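Local coordinates for uncharacterized bacterial lipoprotein (Bacteroides thetaiotaomicron VPI-5482, PDB 3GF6), which is a bacterial lipoprotein of unknown function with an all-beta fold built from two antiparallel sheets, at residues Asn93-Ser105 against Ser184-Leu196. Sequence-based numbering, arbitrary orientation. Where two conformers were deposited one is given.
Sequences NYPSESQVPIYTS and SFSQLYFNLFINL
A classic beta bulge joins these segments: I102 and Y103, entering the short strand 103-104, both face L188 of the long strand 187-198, antiparallel to it. The carbonyl O of L188 takes I102 N at 2.7 Å and, more weakly, Y103 N, while L188 N gives a nearly straight bond (173°) back to Y103 O. Further along, S105 N reaches S186 O at 2.9 Å. Just before the bulge, the P101 ring lies beside that of Y189, both pointing the same way, and its CB sits over one face in a CH-pi contact, 4.2 Å from the Y189 ring centroid. The same proline also touches Q187, whose OE1 comes to 3.5 Å from P101 CG. Y189 is placed for this by CG lying anti to its carbonyl carbon (chi1 -57°), and its hydroxyl shares a water with Q99 O. Cutting Y189 back to an alanine is likely to deprive P101 CB of its aromatic face and Q99 O of this water link to the strand. I102 CD1 comes in at the edge of the F190 ring, and Y103 CD1 meets F185 CE1 edge to edge at 4.1 Å, the two side chains crossing at about a right angle. Where the segments diverge, Y94 CE2 still touches the F193 edge, and a water ties Y94 OH to I194 O. I102 and L188 pack on F215 and Y103 on L217, both from strand 203-219 of the other sheet, whereas strand 129-139 pairs with 187-198 through Y189, N191 and F193.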
loop_
_atom_site.group_PDB
_atom_site.type_symbol
_atom_site.label_atom_id
_atom_site.label_comp_id
_atom_site.label_asym_id
_atom_site.label_seq_id
_atom_site.Cartn_x
_atom_site.Cartn_y
_atom_site.Cartn_z
ATOM N N ASN A 93 -3.463 13.268 7.425
ATOM C CA ASN A 93 -4.251 12.158 7.969
ATOM C C ASN A 93 -5.409 11.778 7.037
ATOM O O ASN A 93 -5.766 12.525 6.130
ATOM C CB ASN A 93 -4.816 12.507 9.338
ATOM C CG ASN A 93 -3.749 12.547 10.417
ATOM O OD1 ASN A 93 -3.004 11.573 10.616
ATOM N ND2 ASN A 93 -3.703 13.652 11.150
ATOM N N TYR A 94 -5.954 10.578 7.265
ATOM C CA TYR A 94 -7.068 10.057 6.488
ATOM C C TYR A 94 -8.301 9.924 7.373
ATOM O O TYR A 94 -8.196 9.715 8.576
ATOM C CB TYR A 94 -6.665 8.713 5.797
ATOM C CG TYR A 94 -5.655 8.993 4.691
ATOM C CD1 TYR A 94 -6.070 9.366 3.431
ATOM C CD2 TYR A 94 -4.282 9.063 4.975
ATOM C CE1 TYR A 94 -5.146 9.730 2.433
ATOM C CE2 TYR A 94 -3.358 9.422 4.013
ATOM C CZ TYR A 94 -3.790 9.763 2.733
ATOM O OH TYR A 94 -2.857 10.123 1.811
ATOM N N PRO A 95 -9.487 10.091 6.787
ATOM C CA PRO A 95 -10.705 9.883 7.557
ATOM C C PRO A 95 -10.766 8.459 8.112
ATOM O O PRO A 95 -10.332 7.508 7.450
ATOM C CB PRO A 95 -11.831 10.098 6.520
ATOM C CG PRO A 95 -11.211 10.121 5.231
ATOM C CD PRO A 95 -9.746 10.371 5.380
ATOM N N SER A 96 -11.318 8.311 9.311
ATOM C CA SER A 96 -11.429 6.995 9.957
ATOM C C SER A 96 -12.108 5.934 9.077
ATOM O O SER A 96 -11.675 4.767 9.005
ATOM C CB SER A 96 -12.160 7.125 11.297
ATOM O OG SER A 96 -13.515 7.508 11.108
ATOM N N GLU A 97 -13.165 6.346 8.379
ATOM C CA GLU A 97 -13.875 5.463 7.481
ATOM C C GLU A 97 -13.022 4.957 6.299
ATOM O O GLU A 97 -13.348 3.927 5.735
ATOM C CB GLU A 97 -15.156 6.121 6.938
ATOM C CG GLU A 97 -16.119 6.586 8.017
ATOM C CD GLU A 97 -15.816 7.981 8.553
ATOM O OE1 GLU A 97 -14.771 8.561 8.182
ATOM O OE2 GLU A 97 -16.668 8.534 9.313
ATOM N N SER A 98 -11.922 5.636 5.952
ATOM C CA SER A 98 -11.046 5.134 4.898
ATOM C C SER A 98 -9.893 4.282 5.395
ATOM O O SER A 98 -9.155 3.736 4.572
ATOM C CB SER A 98 -10.517 6.263 4.038
ATOM O OG SER A 98 -11.601 6.852 3.373
ATOM N N GLN A 99 -9.729 4.175 6.720
ATOM C CA GLN A 99 -8.580 3.414 7.292
ATOM C C GLN A 99 -8.953 1.935 7.384
ATOM O O GLN A 99 -9.393 1.423 8.431
ATOM C CB GLN A 99 -8.129 4.010 8.625
ATOM C CG GLN A 99 -7.696 5.486 8.523
ATOM C CD GLN A 99 -7.057 6.025 9.792
ATOM O OE1 GLN A 99 -6.490 5.264 10.587
ATOM N NE2 GLN A 99 -7.110 7.363 9.971
ATOM N N VAL A 100 -8.849 1.277 6.246
ATOM C CA VAL A 100 -9.490 -0.018 6.036
ATOM C C VAL A 100 -8.437 -1.114 5.858
ATOM O O VAL A 100 -7.624 -1.058 4.974
ATOM C CB VAL A 100 -10.415 0.022 4.817
ATOM C CG1 VAL A 100 -11.005 -1.388 4.552
ATOM C CG2 VAL A 100 -11.527 1.073 5.049
ATOM N N PRO A 101 -8.485 -2.136 6.725
ATOM C CA PRO A 101 -7.524 -3.232 6.648
ATOM C C PRO A 101 -7.790 -4.208 5.470
ATOM O O PRO A 101 -8.924 -4.405 5.078
ATOM C CB PRO A 101 -7.749 -3.965 7.954
ATOM C CG PRO A 101 -9.125 -3.641 8.351
ATOM C CD PRO A 101 -9.454 -2.291 7.806
ATOM N N ILE A 102 -6.739 -4.817 4.947
ATOM C CA ILE A 102 -6.862 -5.832 3.918
ATOM C C ILE A 102 -7.435 -7.109 4.527
ATOM O O ILE A 102 -8.127 -7.870 3.848
ATOM C CB ILE A 102 -5.484 -6.047 3.198
ATOM C CG1 ILE A 102 -5.668 -6.834 1.909
ATOM C CG2 ILE A 102 -4.450 -6.765 4.119
ATOM C CD1 ILE A 102 -4.378 -6.939 1.042
ATOM N N TYR A 103 -7.130 -7.367 5.807
ATOM C CA TYR A 103 -7.632 -8.562 6.491
ATOM C C TYR A 103 -7.853 -8.264 7.960
ATOM O O TYR A 103 -7.077 -7.524 8.551
ATOM C CB TYR A 103 -6.638 -9.715 6.350
ATOM C CG TYR A 103 -7.159 -11.041 6.825
ATOM C CD1 TYR A 103 -6.895 -11.483 8.105
ATOM C CD2 TYR A 103 -7.881 -11.878 5.981
ATOM C CE1 TYR A 103 -7.350 -12.690 8.556
ATOM C CE2 TYR A 103 -8.347 -13.139 6.458
ATOM C CZ TYR A 103 -8.046 -13.527 7.726
ATOM O OH TYR A 103 -8.490 -14.734 8.237
ATOM N N THR A 104 -8.881 -8.874 8.542
ATOM C CA THR A 104 -9.229 -8.719 9.973
ATOM C C THR A 104 -9.125 -10.045 10.694
ATOM O O THR A 104 -9.750 -11.024 10.292
ATOM C CB THR A 104 -10.654 -8.115 10.127
ATOM O OG1 THR A 104 -10.639 -6.834 9.514
ATOM C CG2 THR A 104 -11.097 -7.921 11.608
ATOM N N SER A 105 -8.280 -10.103 11.727
ATOM C CA SER A 105 -8.154 -11.264 12.560
ATOM C C SER A 105 -9.250 -11.314 13.622
ATOM O O SER A 105 -9.746 -10.265 14.112
ATOM C CB SER A 105 -6.798 -11.277 13.270
ATOM O OG SER A 105 -6.622 -12.484 13.991
ATOM N N SER A 184 1.878 -10.944 14.395
ATOM C CA SER A 184 0.673 -10.809 15.227
ATOM C C SER A 184 -0.043 -9.514 14.854
ATOM O O SER A 184 0.574 -8.460 14.699
ATOM C CB SER A 184 1.013 -10.781 16.725
ATOM O OG SER A 184 1.597 -12.000 17.159
ATOM N N PHE A 185 -1.354 -9.588 14.688
ATOM C CA PHE A 185 -2.153 -8.389 14.485
ATOM C C PHE A 185 -3.627 -8.580 14.746
ATOM O O PHE A 185 -4.152 -9.693 14.571
ATOM C CB PHE A 185 -1.990 -7.845 13.066
ATOM C CG PHE A 185 -2.339 -8.846 11.973
ATOM C CD1 PHE A 185 -3.669 -9.043 11.567
ATOM C CD2 PHE A 185 -1.331 -9.551 11.323
ATOM C CE1 PHE A 185 -3.968 -9.942 10.573
ATOM C CE2 PHE A 185 -1.642 -10.451 10.328
ATOM C CZ PHE A 185 -2.956 -10.638 9.944
ATOM N N SER A 186 -4.296 -7.463 15.062
ATOM C CA SER A 186 -5.750 -7.380 15.059
ATOM C C SER A 186 -6.241 -7.173 13.653
ATOM O O SER A 186 -7.139 -7.853 13.186
ATOM C CB SER A 186 -6.256 -6.264 15.993
ATOM O OG SER A 186 -7.623 -5.969 15.761
ATOM N N GLN A 187 -5.654 -6.185 12.999
ATOM C CA GLN A 187 -5.997 -5.808 11.646
ATOM C C GLN A 187 -4.699 -5.603 10.867
ATOM O O GLN A 187 -3.742 -5.090 11.423
ATOM C CB GLN A 187 -6.835 -4.516 11.635
ATOM C CG GLN A 187 -8.122 -4.641 12.416
ATOM C CD GLN A 187 -8.873 -3.323 12.492
ATOM O OE1 GLN A 187 -9.856 -3.135 11.775
ATOM N NE2 GLN A 187 -8.439 -2.424 13.385
ATOM N N LEU A 188 -4.691 -6.035 9.603
ATOM C CA LEU A 188 -3.544 -5.919 8.699
ATOM C C LEU A 188 -3.867 -4.926 7.569
ATOM O O LEU A 188 -4.898 -5.059 6.866
ATOM C CB LEU A 188 -3.215 -7.297 8.115
ATOM C CG LEU A 188 -1.917 -7.450 7.315
ATOM C CD1 LEU A 188 -0.702 -7.274 8.222
ATOM C CD2 LEU A 188 -1.901 -8.846 6.607
ATOM N N TYR A 189 -2.944 -3.988 7.366
ATOM C CA TYR A 189 -3.083 -2.920 6.368
ATOM C C TYR A 189 -2.023 -3.078 5.283
ATOM O O TYR A 189 -0.870 -3.380 5.603
ATOM C CB TYR A 189 -2.956 -1.541 7.017
ATOM C CG TYR A 189 -3.978 -1.312 8.130
ATOM C CD1 TYR A 189 -3.727 -1.716 9.446
ATOM C CD2 TYR A 189 -5.203 -0.737 7.853
ATOM C CE1 TYR A 189 -4.664 -1.533 10.455
ATOM C CE2 TYR A 189 -6.163 -0.533 8.890
ATOM C CZ TYR A 189 -5.890 -0.955 10.168
ATOM O OH TYR A 189 -6.819 -0.756 11.179
ATOM N N PHE A 190 -2.428 -2.870 4.031
ATOM C CA PHE A 190 -1.493 -2.888 2.863
ATOM C C PHE A 190 -1.876 -1.768 1.931
ATOM O O PHE A 190 -2.973 -1.766 1.370
ATOM C CB PHE A 190 -1.485 -4.267 2.212
ATOM C CG PHE A 190 -0.469 -4.456 1.126
ATOM C CD1 PHE A 190 0.858 -4.006 1.260
ATOM C CD2 PHE A 190 -0.822 -5.174 -0.024
ATOM C CE1 PHE A 190 1.799 -4.214 0.221
ATOM C CE2 PHE A 190 0.096 -5.367 -1.049
ATOM C CZ PHE A 190 1.401 -4.882 -0.925
ATOM N N ASN A 191 -1.002 -0.755 1.867
ATOM C CA ASN A 191 -1.298 0.494 1.183
ATOM C C ASN A 191 -0.071 1.118 0.547
ATOM O O ASN A 191 1.063 0.779 0.894
ATOM C CB ASN A 191 -1.879 1.562 2.127
ATOM C CG ASN A 191 -3.148 1.126 2.813
ATOM O OD1 ASN A 191 -4.290 1.441 2.372
ATOM N ND2 ASN A 191 -2.980 0.412 3.912
ATOM N N LEU A 192 -0.325 2.018 -0.396
ATOM C CA LEU A 192 0.644 3.027 -0.812
ATOM C C LEU A 192 0.243 4.373 -0.205
ATOM O O LEU A 192 -0.950 4.735 -0.170
ATOM C CB LEU A 192 0.714 3.202 -2.325
ATOM C CG LEU A 192 1.127 2.006 -3.180
ATOM C CD1 LEU A 192 1.127 2.398 -4.682
ATOM C CD2 LEU A 192 2.478 1.513 -2.788
ATOM N N PHE A 193 1.232 5.109 0.270
ATOM C CA PHE A 193 1.067 6.483 0.736
ATOM C C PHE A 193 1.890 7.405 -0.172
ATOM O O PHE A 193 3.077 7.106 -0.431
ATOM C CB PHE A 193 1.491 6.579 2.222
ATOM C CG PHE A 193 0.571 5.832 3.150
ATOM C CD1 PHE A 193 -0.627 6.378 3.566
ATOM C CD2 PHE A 193 0.919 4.611 3.646
ATOM C CE1 PHE A 193 -1.488 5.679 4.351
ATOM C CE2 PHE A 193 0.073 3.912 4.470
ATOM C CZ PHE A 193 -1.121 4.475 4.880
ATOM N N ILE A 194 1.229 8.426 -0.730
ATOM C CA ILE A 194 1.797 9.282 -1.774
ATOM C C ILE A 194 1.580 10.757 -1.470
ATOM O O ILE A 194 0.553 11.143 -0.907
ATOM C CB ILE A 194 1.187 8.935 -3.182
ATOM C CG1 ILE A 194 1.580 7.534 -3.595
ATOM C CG2 ILE A 194 1.674 9.958 -4.289
ATOM C CD1 ILE A 194 0.598 6.922 -4.628
ATOM N N ASN A 195 2.531 11.607 -1.862
ATOM C CA ASN A 195 2.271 13.031 -1.934
ATOM C C ASN A 195 2.867 13.560 -3.237
ATOM O O ASN A 195 3.972 13.210 -3.577
ATOM C CB ASN A 195 2.881 13.822 -0.773
ATOM C CG ASN A 195 2.501 15.303 -0.827
ATOM O OD1 ASN A 195 1.316 15.635 -0.967
ATOM N ND2 ASN A 195 3.507 16.199 -0.792
ATOM N N LEU A 196 2.102 14.336 -3.975
ATOM C CA LEU A 196 2.651 15.037 -5.156
ATOM C C LEU A 196 2.776 16.525 -4.883
ATOM O O LEU A 196 1.930 17.123 -4.232
ATOM C CB LEU A 196 1.743 14.867 -6.374
ATOM C CG LEU A 196 1.191 13.471 -6.669
ATOM C CD1 LEU A 196 0.181 13.495 -7.859
ATOM C CD2 LEU A 196 2.313 12.471 -6.926
HETATM O O HOH W 1 -0.151 9.921 1.900
HETATM O O HOH W 2 -8.608 1.220 11.036
HETATM O O HOH W 3 -5.032 -1.722 4.024
HETATM O O HOH W 4 -11.757 -4.417 10.613
HETATM O O HOH W 5 -5.093 -11.672 16.097
#